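Side-chain contacts in deoxyribodipyrimidine photo-lyase (Oryza sativa Japonica Group, PDB 3UMV), which uses light of 300-600 nm, with a bound FAD, to split cyclobutane pyrimidine dimers in UV-damaged DNA back into separate pyrimidines: residues A[380-383]-A[384-388]; A[473-476]-A[477-481]; A[418-421]-A[422-426]. One frame throughout, in Å; residues are numbered along the deposited sequence. Where two conformers were deposited one is given.

Contact 1 (A[380-383]-A[384-388]); sequences ASQL and EMVHH. With URE (urea), chain J.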
ATOM      1  N   ALA A 380      19.119 -13.476   7.616  1.00 15.48           N
ATOM      2  CA  ALA A 380      19.389 -12.686   6.415  1.00 16.28           C
ATOM      3  C   ALA A 380      18.133 -11.962   5.937  1.00 12.97           C
ATOM      4  O   ALA A 380      18.189 -10.798   5.573  1.00 15.37           O
ATOM      5  CB  ALA A 380      19.984 -13.585   5.280  1.00 13.34           C
ATOM      6  N   SER A 381      17.002 -12.659   5.948  1.00 15.12           N
ATOM      7  CA  SER A 381      15.754 -12.054   5.500  1.00 15.52           C
ATOM      8  C   SER A 381      15.354 -10.909   6.427  1.00 16.85           C
ATOM      9  O   SER A 381      14.947  -9.845   5.969  1.00 13.70           O
ATOM     10  CB  SER A 381      14.638 -13.096   5.370  1.00 13.77           C
ATOM     11  OG  SER A 381      14.204 -13.599   6.620  1.00 16.32           O
ATOM     12  N   GLN A 382      15.523 -11.109   7.732  1.00 16.07           N
ATOM     13  CA  GLN A 382      15.245 -10.041   8.684  1.00 15.94           C
ATOM     14  C   GLN A 382      16.154  -8.828   8.485  1.00 15.75           C
ATOM     15  O   GLN A 382      15.688  -7.690   8.521  1.00 16.36           O
ATOM     16  CB  GLN A 382      15.319 -10.574  10.123  1.00 14.91           C
ATOM     17  CG  GLN A 382      15.201  -9.509  11.189  1.00 14.86           C
ATOM     18  CD  GLN A 382      13.811  -8.904  11.291  1.00 11.22           C
ATOM     19  OE1 GLN A 382      12.822  -9.494  10.854  1.00 14.42           O
ATOM     20  NE2 GLN A 382      13.731  -7.718  11.876  1.00 14.70           N
ATOM     21  N   LEU A 383      17.447  -9.066   8.246  1.00 15.39           N
ATOM     22  CA  LEU A 383      18.385  -7.968   8.043  1.00 14.62           C
ATOM     23  C   LEU A 383      18.149  -7.232   6.732  1.00 17.50           C
ATOM     24  O   LEU A 383      18.400  -6.026   6.644  1.00 14.83           O
ATOM     25  CB  LEU A 383      19.828  -8.472   8.098  1.00 17.54           C
ATOM     26  CG  LEU A 383      20.250  -8.944   9.493  1.00 23.80           C
ATOM     27  CD1 LEU A 383      21.542  -9.741   9.434  1.00 24.69           C
ATOM     28  CD2 LEU A 383      20.377  -7.769  10.468  1.00 28.03           C
ATOM     29  N   GLU A 384      17.678  -7.949   5.713  1.00 14.43           N
ATOM     30  CA  GLU A 384      17.383  -7.308   4.441  1.00 15.92           C
ATOM     31  C   GLU A 384      16.284  -6.284   4.690  1.00 20.47           C
ATOM     32  O   GLU A 384      16.403  -5.136   4.284  1.00 18.78           O
ATOM     33  CB  GLU A 384      16.978  -8.313   3.360  1.00 11.47           C
ATOM     34  CG  GLU A 384      16.828  -7.666   1.967  1.00 15.02           C
ATOM     35  CD  GLU A 384      16.393  -8.637   0.880  1.00 19.02           C
ATOM     36  OE1 GLU A 384      16.782  -8.416  -0.283  1.00 22.32           O
ATOM     37  OE2 GLU A 384      15.660  -9.608   1.166  1.00 15.97           O
ATOM     38  N   MET A 385      15.234  -6.693   5.393  1.00 20.59           N
ATOM     39  CA  MET A 385      14.159  -5.772   5.749  1.00 18.55           C
ATOM     40  C   MET A 385      14.671  -4.600   6.607  1.00 15.94           C
ATOM     41  O   MET A 385      14.380  -3.435   6.332  1.00 14.66           O
ATOM     42  CB  MET A 385      13.035  -6.528   6.465  1.00 17.43           C
ATOM     43  CG  MET A 385      11.842  -5.663   6.805  1.00 18.44           C
ATOM     44  SD  MET A 385      10.530  -6.562   7.666  1.00 21.17           S
ATOM     45  CE  MET A 385      11.444  -7.253   9.047  1.00 13.23           C
ATOM     46  N   VAL A 386      15.455  -4.904   7.638  1.00 17.26           N
ATOM     47  CA  VAL A 386      15.935  -3.871   8.545  1.00 16.14           C
ATOM     48  C   VAL A 386      16.793  -2.827   7.835  1.00 18.69           C
ATOM     49  O   VAL A 386      16.573  -1.642   8.002  1.00 18.64           O
ATOM     50  CB  VAL A 386      16.733  -4.468   9.734  1.00 13.94           C
ATOM     51  CG1 VAL A 386      17.449  -3.368  10.519  1.00 19.79           C
ATOM     52  CG2 VAL A 386      15.816  -5.279  10.653  1.00 14.63           C
ATOM     53  N   HIS A 387      17.767  -3.267   7.043  1.00 17.13           N
ATOM     54  CA  HIS A 387      18.741  -2.329   6.470  1.00 17.46           C
ATOM     55  C   HIS A 387      18.413  -1.825   5.063  1.00 19.69           C
ATOM     56  O   HIS A 387      18.749  -0.693   4.710  1.00 22.50           O
ATOM     57  CB  HIS A 387      20.143  -2.930   6.514  1.00 23.42           C
ATOM     58  CG  HIS A 387      20.620  -3.205   7.901  1.00 25.84           C
ATOM     59  ND1 HIS A 387      21.060  -2.208   8.744  1.00 23.68           N
ATOM     60  CD2 HIS A 387      20.694  -4.356   8.607  1.00 23.48           C
ATOM     61  CE1 HIS A 387      21.401  -2.736   9.906  1.00 27.51           C
ATOM     62  NE2 HIS A 387      21.195  -4.039   9.847  1.00 26.72           N
ATOM     63  N   HIS A 388      17.765  -2.660   4.266  1.00 21.06           N
ATOM     64  CA  HIS A 388      17.390  -2.281   2.907  1.00 21.19           C
ATOM     65  C   HIS A 388      15.968  -1.698   2.854  1.00 20.60           C
ATOM     66  O   HIS A 388      15.684  -0.850   2.021  1.00 18.55           O
ATOM     67  CB  HIS A 388      17.525  -3.494   1.976  1.00 18.58           C
ATOM     68  CG  HIS A 388      17.314  -3.196   0.523  1.00 17.85           C
ATOM     69  ND1 HIS A 388      16.290  -3.760  -0.207  1.00 24.00           N
ATOM     70  CD2 HIS A 388      18.016  -2.430  -0.345  1.00 17.87           C
ATOM     71  CE1 HIS A 388      16.358  -3.336  -1.457  1.00 23.00           C
ATOM     72  NE2 HIS A 388      17.399  -2.532  -1.566  1.00 21.76           N
TER
HETATM   73  C   URE J 901      14.385  -6.997  -3.068  1.00 27.67           C
HETATM   74  O   URE J 901      14.553  -7.210  -1.867  1.00 24.40           O
HETATM   75  N1  URE J 901      15.042  -7.693  -3.969  1.00 23.56           N
HETATM   76  N2  URE J 901      13.673  -5.966  -3.447  1.00 21.81           N

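Contact 2 (A[473-476]-A[477-481]); sequences DAYI and SYVKR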
ATOM      1  N   ASP A 473      23.342 -19.569   0.225  1.00 22.67           N
ATOM      2  CA  ASP A 473      24.561 -18.941   0.720  1.00 25.60           C
ATOM      3  C   ASP A 473      24.846 -17.617   0.018  1.00 24.99           C
ATOM      4  O   ASP A 473      25.366 -16.677   0.631  1.00 22.42           O
ATOM      5  CB  ASP A 473      25.756 -19.893   0.586  1.00 36.96           C
ATOM      6  CG  ASP A 473      25.619 -21.122   1.469  1.00 47.56           C
ATOM      7  OD1 ASP A 473      24.816 -21.083   2.431  1.00 49.37           O
ATOM      8  OD2 ASP A 473      26.317 -22.122   1.205  1.00 53.73           O
ATOM      9  N   ALA A 474      24.494 -17.543  -1.265  1.00 23.49           N
ATOM     10  CA  ALA A 474      24.650 -16.310  -2.019  1.00 23.86           C
ATOM     11  C   ALA A 474      23.731 -15.214  -1.466  1.00 22.39           C
ATOM     12  O   ALA A 474      24.144 -14.066  -1.325  1.00 25.54           O
ATOM     13  CB  ALA A 474      24.400 -16.553  -3.515  1.00 25.44           C
ATOM     14  N   TYR A 475      22.497 -15.572  -1.126  1.00 20.57           N
ATOM     15  CA  TYR A 475      21.579 -14.603  -0.541  1.00 18.38           C
ATOM     16  C   TYR A 475      22.104 -14.120   0.794  1.00 21.12           C
ATOM     17  O   TYR A 475      22.094 -12.933   1.091  1.00 21.75           O
ATOM     18  CB  TYR A 475      20.188 -15.209  -0.361  1.00 18.15           C
ATOM     19  CG  TYR A 475      19.196 -14.288   0.312  1.00 18.11           C
ATOM     20  CD1 TYR A 475      18.752 -14.543   1.604  1.00 17.84           C
ATOM     21  CD2 TYR A 475      18.685 -13.176  -0.348  1.00 19.59           C
ATOM     22  CE1 TYR A 475      17.835 -13.726   2.218  1.00 18.28           C
ATOM     23  CE2 TYR A 475      17.765 -12.346   0.263  1.00 16.64           C
ATOM     24  CZ  TYR A 475      17.347 -12.627   1.554  1.00 17.08           C
ATOM     25  OH  TYR A 475      16.433 -11.840   2.191  1.00 17.28           O
ATOM     26  N   ILE A 476      22.570 -15.059   1.603  1.00 23.03           N
ATOM     27  CA  ILE A 476      23.128 -14.715   2.898  1.00 26.06           C
ATOM     28  C   ILE A 476      24.310 -13.753   2.776  1.00 26.22           C
ATOM     29  O   ILE A 476      24.349 -12.743   3.483  1.00 26.53           O
ATOM     30  CB  ILE A 476      23.502 -15.970   3.686  1.00 21.79           C
ATOM     31  CG1 ILE A 476      22.224 -16.703   4.101  1.00 19.69           C
ATOM     32  CG2 ILE A 476      24.321 -15.601   4.914  1.00 25.02           C
ATOM     33  CD1 ILE A 476      22.471 -18.115   4.569  1.00 25.55           C
ATOM     34  N   SER A 477      25.238 -14.049   1.859  1.00 24.53           N
ATOM     35  CA  SER A 477      26.391 -13.188   1.578  1.00 31.25           C
ATOM     36  C   SER A 477      25.988 -11.793   1.125  1.00 29.76           C
ATOM     37  O   SER A 477      26.565 -10.797   1.569  1.00 28.63           O
ATOM     38  CB  SER A 477      27.281 -13.812   0.494  1.00 32.20           C
ATOM     39  OG  SER A 477      27.850 -15.021   0.944  1.00 42.22           O
ATOM     40  N   TYR A 478      25.021 -11.743   0.210  1.00 24.91           N
ATOM     41  CA  TYR A 478      24.459 -10.498  -0.304  1.00 24.64           C
ATOM     42  C   TYR A 478      23.860  -9.625   0.799  1.00 26.07           C
ATOM     43  O   TYR A 478      24.081  -8.418   0.833  1.00 23.89           O
ATOM     44  CB  TYR A 478      23.411 -10.820  -1.369  1.00 21.89           C
ATOM     45  CG  TYR A 478      22.407  -9.727  -1.627  1.00 27.41           C
ATOM     46  CD1 TYR A 478      21.151  -9.760  -1.036  1.00 30.37           C
ATOM     47  CD2 TYR A 478      22.712  -8.669  -2.464  1.00 32.98           C
ATOM     48  CE1 TYR A 478      20.225  -8.759  -1.275  1.00 33.98           C
ATOM     49  CE2 TYR A 478      21.807  -7.668  -2.709  1.00 37.74           C
ATOM     50  CZ  TYR A 478      20.568  -7.712  -2.116  1.00 40.58           C
ATOM     51  OH  TYR A 478      19.673  -6.702  -2.376  1.00 47.64           O
ATOM     52  N   VAL A 479      23.111 -10.227   1.713  1.00 24.24           N
ATOM     53  CA  VAL A 479      22.568  -9.443   2.820  1.00 22.77           C
ATOM     54  C   VAL A 479      23.665  -8.974   3.781  1.00 27.86           C
ATOM     55  O   VAL A 479      23.646  -7.833   4.246  1.00 31.77           O
ATOM     56  CB  VAL A 479      21.475 -10.180   3.598  1.00 20.88           C
ATOM     57  CG1 VAL A 479      21.005  -9.324   4.762  1.00 17.91           C
ATOM     58  CG2 VAL A 479      20.285 -10.507   2.689  1.00 20.84           C
ATOM     59  N   LYS A 480      24.620  -9.851   4.078  1.00 30.86           N
ATOM     60  CA  LYS A 480      25.756  -9.476   4.919  1.00 35.78           C
ATOM     61  C   LYS A 480      26.417  -8.203   4.384  1.00 35.24           C
ATOM     62  O   LYS A 480      26.696  -7.275   5.137  1.00 32.06           O
ATOM     63  CB  LYS A 480      26.776 -10.614   4.992  1.00 42.52           C
ATOM     64  CG  LYS A 480      27.882 -10.395   6.017  1.00 50.13           C
ATOM     65  CD  LYS A 480      29.208 -10.972   5.538  1.00 58.88           C
ATOM     66  CE  LYS A 480      29.080 -12.440   5.148  1.00 64.31           C
ATOM     67  NZ  LYS A 480      30.353 -12.985   4.583  1.00 66.87           N
ATOM     68  N   ARG A 481      26.653  -8.157   3.077  0.50 36.25           N
ATOM     69  CA  ARG A 481      27.265  -6.982   2.466  0.50 36.66           C
ATOM     70  C   ARG A 481      26.378  -5.742   2.571  0.50 36.17           C
ATOM     71  O   ARG A 481      26.871  -4.638   2.796  0.50 36.40           O
ATOM     72  CB  ARG A 481      27.641  -7.261   1.010  0.50 38.27           C
ATOM     73  CG  ARG A 481      28.620  -8.409   0.851  0.50 36.71           C
ATOM     74  CD  ARG A 481      29.240  -8.428  -0.530  0.50 33.35           C
ATOM     75  NE  ARG A 481      28.244  -8.590  -1.582  0.50 31.44           N
ATOM     76  CZ  ARG A 481      27.801  -9.765  -2.016  0.50 28.10           C
ATOM     77  NH1 ARG A 481      26.895  -9.816  -2.984  0.50 25.24           N
ATOM     78  NH2 ARG A 481      28.264 -10.887  -1.484  0.50 28.63           N
TER
HETATM   79  O   HOH W   1      26.991 -17.113   2.733  1.00 37.58           O
HETATM   80  O   HOH W   2      26.192 -12.794  -2.845  1.00 31.21           O

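Contact 3 (A[418-421]-A[422-426]); sequences IYLN and DKYEI. With FAD (flavin-adenine dinucleotide), chain I.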
ATOM      1  N   ILE A 418       3.524  -8.551  11.958  1.00 11.84           N
ATOM      2  CA  ILE A 418       2.902  -7.306  11.539  1.00 12.64           C
ATOM      3  C   ILE A 418       3.690  -6.139  12.102  1.00 12.97           C
ATOM      4  O   ILE A 418       3.982  -5.185  11.404  1.00 12.63           O
ATOM      5  CB  ILE A 418       1.399  -7.244  11.985  1.00 13.12           C
ATOM      6  CG1 ILE A 418       0.562  -8.204  11.137  1.00 13.76           C
ATOM      7  CG2 ILE A 418       0.839  -5.832  11.906  1.00 14.43           C
ATOM      8  CD1 ILE A 418      -0.875  -8.357  11.643  1.00 12.61           C
ATOM      9  N   TYR A 419       4.084  -6.238  13.365  1.00 11.80           N
ATOM     10  CA  TYR A 419       4.874  -5.182  13.981  1.00 12.91           C
ATOM     11  C   TYR A 419       6.182  -4.958  13.220  1.00 14.29           C
ATOM     12  O   TYR A 419       6.520  -3.827  12.901  1.00 14.78           O
ATOM     13  CB  TYR A 419       5.151  -5.517  15.451  1.00 11.32           C
ATOM     14  CG  TYR A 419       6.323  -4.774  16.056  1.00 15.36           C
ATOM     15  CD1 TYR A 419       6.201  -3.464  16.499  1.00 20.56           C
ATOM     16  CD2 TYR A 419       7.562  -5.391  16.164  1.00 20.01           C
ATOM     17  CE1 TYR A 419       7.291  -2.791  17.040  1.00 25.62           C
ATOM     18  CE2 TYR A 419       8.652  -4.734  16.706  1.00 21.09           C
ATOM     19  CZ  TYR A 419       8.512  -3.435  17.137  1.00 26.16           C
ATOM     20  OH  TYR A 419       9.608  -2.794  17.674  1.00 34.31           O
ATOM     21  N   LEU A 420       6.905  -6.034  12.925  1.00 13.04           N
ATOM     22  CA  LEU A 420       8.178  -5.917  12.217  1.00 11.62           C
ATOM     23  C   LEU A 420       8.010  -5.393  10.794  1.00 13.43           C
ATOM     24  O   LEU A 420       8.748  -4.516  10.356  1.00 14.95           O
ATOM     25  CB  LEU A 420       8.899  -7.261  12.195  1.00  9.30           C
ATOM     26  CG  LEU A 420       9.395  -7.669  13.582  1.00 16.87           C
ATOM     27  CD1 LEU A 420       9.973  -9.077  13.564  1.00 12.84           C
ATOM     28  CD2 LEU A 420      10.414  -6.652  14.098  1.00 17.69           C
ATOM     29  N   ASN A 421       7.039  -5.951  10.087  1.00 12.25           N
ATOM     30  CA  ASN A 421       6.738  -5.550   8.719  1.00 12.59           C
ATOM     31  C   ASN A 421       6.410  -4.053   8.641  1.00 11.99           C
ATOM     32  O   ASN A 421       6.938  -3.315   7.813  1.00 17.06           O
ATOM     33  CB  ASN A 421       5.574  -6.406   8.211  1.00 10.17           C
ATOM     34  CG  ASN A 421       5.205  -6.108   6.766  1.00 15.20           C
ATOM     35  OD1 ASN A 421       5.714  -6.750   5.845  1.00 18.95           O
ATOM     36  ND2 ASN A 421       4.317  -5.133   6.564  1.00 16.59           N
ATOM     37  N   ASP A 422       5.535  -3.608   9.527  1.00 13.10           N
ATOM     38  CA  ASP A 422       5.133  -2.204   9.554  1.00 15.11           C
ATOM     39  C   ASP A 422       6.252  -1.273  10.024  1.00 14.83           C
ATOM     40  O   ASP A 422       6.318  -0.124   9.604  1.00 16.30           O
ATOM     41  CB  ASP A 422       3.886  -2.051  10.425  1.00 18.10           C
ATOM     42  CG  ASP A 422       2.624  -2.590   9.747  1.00 16.51           C
ATOM     43  OD1 ASP A 422       2.703  -3.188   8.642  1.00 17.10           O
ATOM     44  OD2 ASP A 422       1.535  -2.375  10.305  1.00 21.62           O
ATOM     45  N   LYS A 423       7.135  -1.764  10.894  1.00 13.62           N
ATOM     46  CA  LYS A 423       8.237  -0.938  11.362  1.00 12.39           C
ATOM     47  C   LYS A 423       9.284  -0.674  10.274  1.00 16.13           C
ATOM     48  O   LYS A 423       9.740   0.450  10.110  1.00 20.13           O
ATOM     49  CB  LYS A 423       8.904  -1.578  12.586  1.00 11.42           C
ATOM     50  CG  LYS A 423      10.123  -0.850  13.082  1.00 15.22           C
ATOM     51  CD  LYS A 423      10.513  -1.361  14.458  1.00 16.08           C
ATOM     52  CE  LYS A 423      11.550  -0.456  15.100  1.00 20.48           C
ATOM     53  NZ  LYS A 423      11.916  -0.909  16.483  1.00 21.51           N
ATOM     54  N   TYR A 424       9.659  -1.724   9.548  1.00 12.84           N
ATOM     55  CA  TYR A 424      10.821  -1.688   8.670  1.00 13.57           C
ATOM     56  C   TYR A 424      10.554  -1.576   7.168  1.00 14.45           C
ATOM     57  O   TYR A 424      11.384  -1.027   6.429  1.00 14.78           O
ATOM     58  CB  TYR A 424      11.691  -2.927   8.940  1.00 11.34           C
ATOM     59  CG  TYR A 424      12.376  -2.862  10.296  1.00 12.02           C
ATOM     60  CD1 TYR A 424      11.983  -3.678  11.351  1.00 13.91           C
ATOM     61  CD2 TYR A 424      13.395  -1.960  10.517  1.00 13.25           C
ATOM     62  CE1 TYR A 424      12.629  -3.615  12.592  1.00 15.54           C
ATOM     63  CE2 TYR A 424      14.039  -1.888  11.748  1.00 15.08           C
ATOM     64  CZ  TYR A 424      13.643  -2.706  12.775  1.00 17.19           C
ATOM     65  OH  TYR A 424      14.288  -2.624  13.987  1.00 17.44           O
ATOM     66  N   GLU A 425       9.440  -2.127   6.694  1.00 12.10           N
ATOM     67  CA  GLU A 425       9.191  -2.131   5.255  1.00 13.86           C
ATOM     68  C   GLU A 425       8.763  -0.754   4.741  1.00 14.44           C
ATOM     69  O   GLU A 425       7.943  -0.064   5.343  1.00 16.68           O
ATOM     70  CB  GLU A 425       8.146  -3.185   4.863  1.00 14.96           C
ATOM     71  CG  GLU A 425       8.486  -4.602   5.222  1.00 15.99           C
ATOM     72  CD  GLU A 425       9.429  -5.285   4.234  1.00 24.20           C
ATOM     73  OE1 GLU A 425       9.513  -6.525   4.268  1.00 19.68           O
ATOM     74  OE2 GLU A 425      10.072  -4.594   3.422  1.00 26.28           O
ATOM     75  N   ILE A 426       9.326  -0.358   3.609  1.00 13.02           N
ATOM     76  CA  ILE A 426       8.933   0.890   2.977  1.00 12.89           C
ATOM     77  C   ILE A 426       7.517   0.792   2.410  1.00 13.74           C
ATOM     78  O   ILE A 426       6.828   1.796   2.283  1.00 15.20           O
ATOM     79  CB  ILE A 426       9.951   1.306   1.893  1.00 16.54           C
ATOM     80  CG1 ILE A 426       9.656   2.732   1.414  1.00 17.81           C
ATOM     81  CG2 ILE A 426       9.995   0.288   0.747  1.00 18.09           C
ATOM     82  CD1 ILE A 426       9.645   3.732   2.528  1.00 20.13           C
TER
HETATM   83  PA  FAD I 801       6.737  -7.650  -7.690  1.00 15.32           P
HETATM   84  O1A FAD I 801       6.971  -9.130  -7.715  1.00 20.21           O
HETATM   85  O2A FAD I 801       7.423  -6.890  -8.791  1.00 16.35           O
HETATM   86  O5B FAD I 801       5.157  -7.396  -7.708  1.00 16.20           O
HETATM   87  C5B FAD I 801       4.587  -6.266  -8.331  1.00 20.26           C
HETATM   88  C4B FAD I 801       3.389  -5.770  -7.514  1.00 15.98           C
HETATM   89  O4B FAD I 801       2.398  -6.775  -7.361  1.00 14.28           O
HETATM   90  C3B FAD I 801       3.784  -5.405  -6.096  1.00 17.49           C
HETATM   91  O3B FAD I 801       4.311  -4.102  -6.025  1.00 17.24           O
HETATM   92  C2B FAD I 801       2.463  -5.504  -5.392  1.00 14.42           C
HETATM   93  O2B FAD I 801       1.672  -4.374  -5.708  1.00 18.60           O
HETATM   94  C1B FAD I 801       1.833  -6.693  -6.071  1.00 15.20           C
HETATM   95  N9A FAD I 801       2.092  -7.930  -5.315  1.00 14.24           N
HETATM   96  C8A FAD I 801       3.110  -8.827  -5.496  1.00 16.30           C
HETATM   97  N7A FAD I 801       2.951  -9.818  -4.587  1.00 13.66           N
HETATM   98  C5A FAD I 801       1.855  -9.551  -3.823  1.00 13.15           C
HETATM   99  C6A FAD I 801       1.218 -10.202  -2.760  1.00 14.39           C
HETATM  100  N6A FAD I 801       1.607 -11.402  -2.331  1.00 18.62           N
HETATM  101  N1A FAD I 801       0.088  -9.651  -2.197  1.00 14.33           N
HETATM  102  C2A FAD I 801      -0.418  -8.469  -2.687  1.00 16.42           C
HETATM  103  N3A FAD I 801       0.211  -7.827  -3.730  1.00 15.00           N
HETATM  104  C4A FAD I 801       1.316  -8.368  -4.291  1.00 14.60           C
HETATM  105  N1  FAD I 801       3.279  -6.129   0.049  1.00  9.88           N
HETATM  106  C2  FAD I 801       3.197  -4.784   0.261  1.00 14.62           C
HETATM  107  O2  FAD I 801       2.918  -4.070  -0.702  1.00 15.69           O
HETATM  108  N3  FAD I 801       3.396  -4.258   1.526  1.00 11.32           N
HETATM  109  C4  FAD I 801       3.700  -5.086   2.592  1.00 13.20           C
HETATM  110  O4  FAD I 801       3.883  -4.612   3.718  1.00 14.63           O
HETATM  111  C4X FAD I 801       3.770  -6.455   2.367  1.00 15.67           C
HETATM  112  N5  FAD I 801       4.081  -7.331   3.382  1.00 16.42           N
HETATM  113  C5X FAD I 801       4.127  -8.691   3.144  1.00 13.22           C
HETATM  114  C6  FAD I 801       4.412  -9.577   4.192  1.00 10.28           C
HETATM  115  C7  FAD I 801       4.464 -10.953   3.953  1.00 10.31           C
HETATM  116  C7M FAD I 801       4.759 -11.885   5.099  1.00  9.76           C
HETATM  117  C8  FAD I 801       4.238 -11.432   2.659  1.00 11.96           C
HETATM  118  C8M FAD I 801       4.284 -12.897   2.340  1.00 12.83           C
HETATM  119  C9  FAD I 801       3.969 -10.545   1.630  1.00  9.70           C
HETATM  120  C9A FAD I 801       3.910  -9.185   1.870  1.00 11.51           C
HETATM  121  N10 FAD I 801       3.645  -8.309   0.837  1.00 10.48           N
HETATM  122  C10 FAD I 801       3.569  -6.963   1.101  1.00  9.86           C
HETATM  123  C1' FAD I 801       3.403  -8.793  -0.586  1.00 12.56           C
HETATM  124  C2' FAD I 801       4.693  -8.872  -1.462  1.00 12.97           C
HETATM  125  O2' FAD I 801       5.793  -9.542  -0.834  1.00 14.04           O
HETATM  126  C3' FAD I 801       5.201  -7.504  -1.954  1.00 12.98           C
HETATM  127  O3' FAD I 801       4.136  -6.798  -2.535  1.00 13.37           O
HETATM  128  C4' FAD I 801       6.327  -7.610  -2.985  1.00 15.73           C
HETATM  129  O4' FAD I 801       7.421  -8.313  -2.427  1.00 18.20           O
HETATM  130  C5' FAD I 801       6.724  -6.195  -3.402  1.00 13.94           C
HETATM  131  O5' FAD I 801       7.916  -6.109  -4.146  1.00 11.85           O
HETATM  132  P   FAD I 801       7.841  -5.729  -5.703  1.00 13.52           P
HETATM  133  O1P FAD I 801       7.009  -4.479  -5.913  1.00 15.62           O
HETATM  134  O2P FAD I 801       9.239  -5.597  -6.249  1.00 14.02           O
HETATM  135  O3P FAD I 801       7.143  -7.090  -6.215  1.00 15.16           O
HETATM  136  O   HOH W   3       9.432  -0.134  17.744  1.00 37.14           O
HETATM  137  O   HOH W   4       7.962  -8.185   5.688  1.00 23.46           O

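Contact 1 (A[380-383]-A[384-388])
The side-chain amide of Gln382 lies obliquely across the ends of Met385 and Val386; Gln382 and Met385 are buried, and Val386 stands at the edge of their face of the helix. Gln382 OE1 comes to 3.2 Å from Met385 CE, and Gln382 NE2 to 3.4 Å from Val386 CG2. The bend at chi2 of Gln382 (70°) swings the amide into this tight corner, while Met385 runs extended and turns only at its last torsion to bring CE up to it. Both polar ends have partners elsewhere: OE1 accepts a hydrogen bond from NE1 of Trp399, a tryptophan predicted to carry electron transfer, and NE2 bonds the backbone oxygen of Glu369. These i to i+3 and i to i+4 pairs belong to the final turns of helix 376-388, whose backbone ladder includes Val386 N to Gln382 O at 2.9 Å. Glu384 is buried too: its chain is extended, OE2 is held by Tyr475 OH and His392 N, and OE1 lies 3.0 Å from the urea oxygen O. The partly exposed flank of Leu383 and His387 is looser. There the two run side by side, and Leu383 CD2 meets the imidazole edge in its plane, 3.9 Å from His387 NE2; ND1 bonds Ser486.

Contact 2 (A[473-476]-A[477-481])
Val479 reaches back by one helical turn to lay its CG2 methyl over a face of the Tyr475 ring. This CH-pi contact places Val479 CG2 4.0 Å from the ring centroid, only 18° off the ring normal and displaced toward the phenol end, where Tyr475 CZ is the nearest ring atom at 3.8 Å. The torsions on both sides make it possible: Tyr475 holds its ring carbon CG opposite the backbone N (chi1 177°), and Val479 sets CG2 beside its own N, on the side of the preceding turn. A lighter apolar touch joins the two tyrosines, with Tyr475 CD2 4.3 Å from Tyr478 CD1, so the rings neighbour one another without stacking.

The backbone supplies four regular i to i+4 bonds across the junction, among them Val479 N to Tyr475 O at 3.0 Å.

Water-mediated bonds belong to the outward side. One water donates to Asp473 O at 2.7 Å and also bonds Ser477 OG, at 2.9 Å. It thereby gives the Asp473 carbonyl a second donor beside the amide of Ser477, a common form of hydration on the solvent face of a helix. A second water donates to Ala474 O and accepts from Arg481 NH1, the latter at 3.1 Å; Arg481 was modelled in two conformers, so this bridge is doubtful.

The segment lies near the start of helix 472-489, close to the C-terminus. Its inner face rests on helix 376-388, with Tyr475 on Leu377 and Ala380, and Val479 on Leu383. A loop finishes the seat: Pro275 and Thr276 touch Tyr475, and Pro278 touches Tyr478.

Contact 3 (A[418-421]-A[422-426])
Asn421 and Asp422 cross at the last turns of helix 410-424, their amide and carboxylate planes turned 58° apart. Asn421 ND2 donates to Asp422 OD1 over 3.3 Å, with the acceptor lying in the amide plane and approached almost in line with its C-O bond. The other N-H of ND2 goes to the flavin O4, at 2.9 Å and nearly straight (167°). Having CG opposite the backbone N (chi1 -178°) carries the amide toward the isoalloxazine, where Asn421 OD1 sits 3.0 Å from FAD N5. A water donates to Asn421 OD1 and, at 2.7 Å, to Glu425 OE1, tying the amide to the residue that leaves the helix.

On another side Tyr419 and Lys423 run alongside each other, pointing the same way. The straight lysine chain brings NZ level with the phenol oxygen, and one water joins Tyr419 OH to Lys423 NZ; NZ also forms salt bridges to Glu369 and Glu234. Leu420 and Tyr424 are likewise side by side, with Leu420 CD2 4.0 Å from Tyr424 CE1.

With both N-H groups of its amide committed and its oxygen accepting from water, Asn421 has its rotation settled. Asp422, itself bonded by Arg429 N, acts as a second-shell anchor. The amide oxygen beside N5 is consistent with stabilising a protonated N5 in the reduced flavin, as in other CPD photolyases.

How the contacts relate
The three contacts lie nearly in a row, with contact 1 in the middle: its centre is about 11 Å from that of contact 2 and about 11 Å from that of contact 3, whereas the outer two are about 21 Å apart between centres and do not touch. Contact 1 meets contact 2 by packing, with Ala380 O 3.3 Å from Val479 CG1 and, near the bound urea, Glu384 OE1 3.6 Å from Tyr478 CE1. On its other side Met385 CG packs 3.5 Å from Tyr424 CB of contact 3. Only contact 3 bonds the flavin; the Met385 side chain stops about 8 Å short of it. Trp399 adjoins Gln382 and Leu420, linking contacts 1 and 3 to the predicted electron-transfer path.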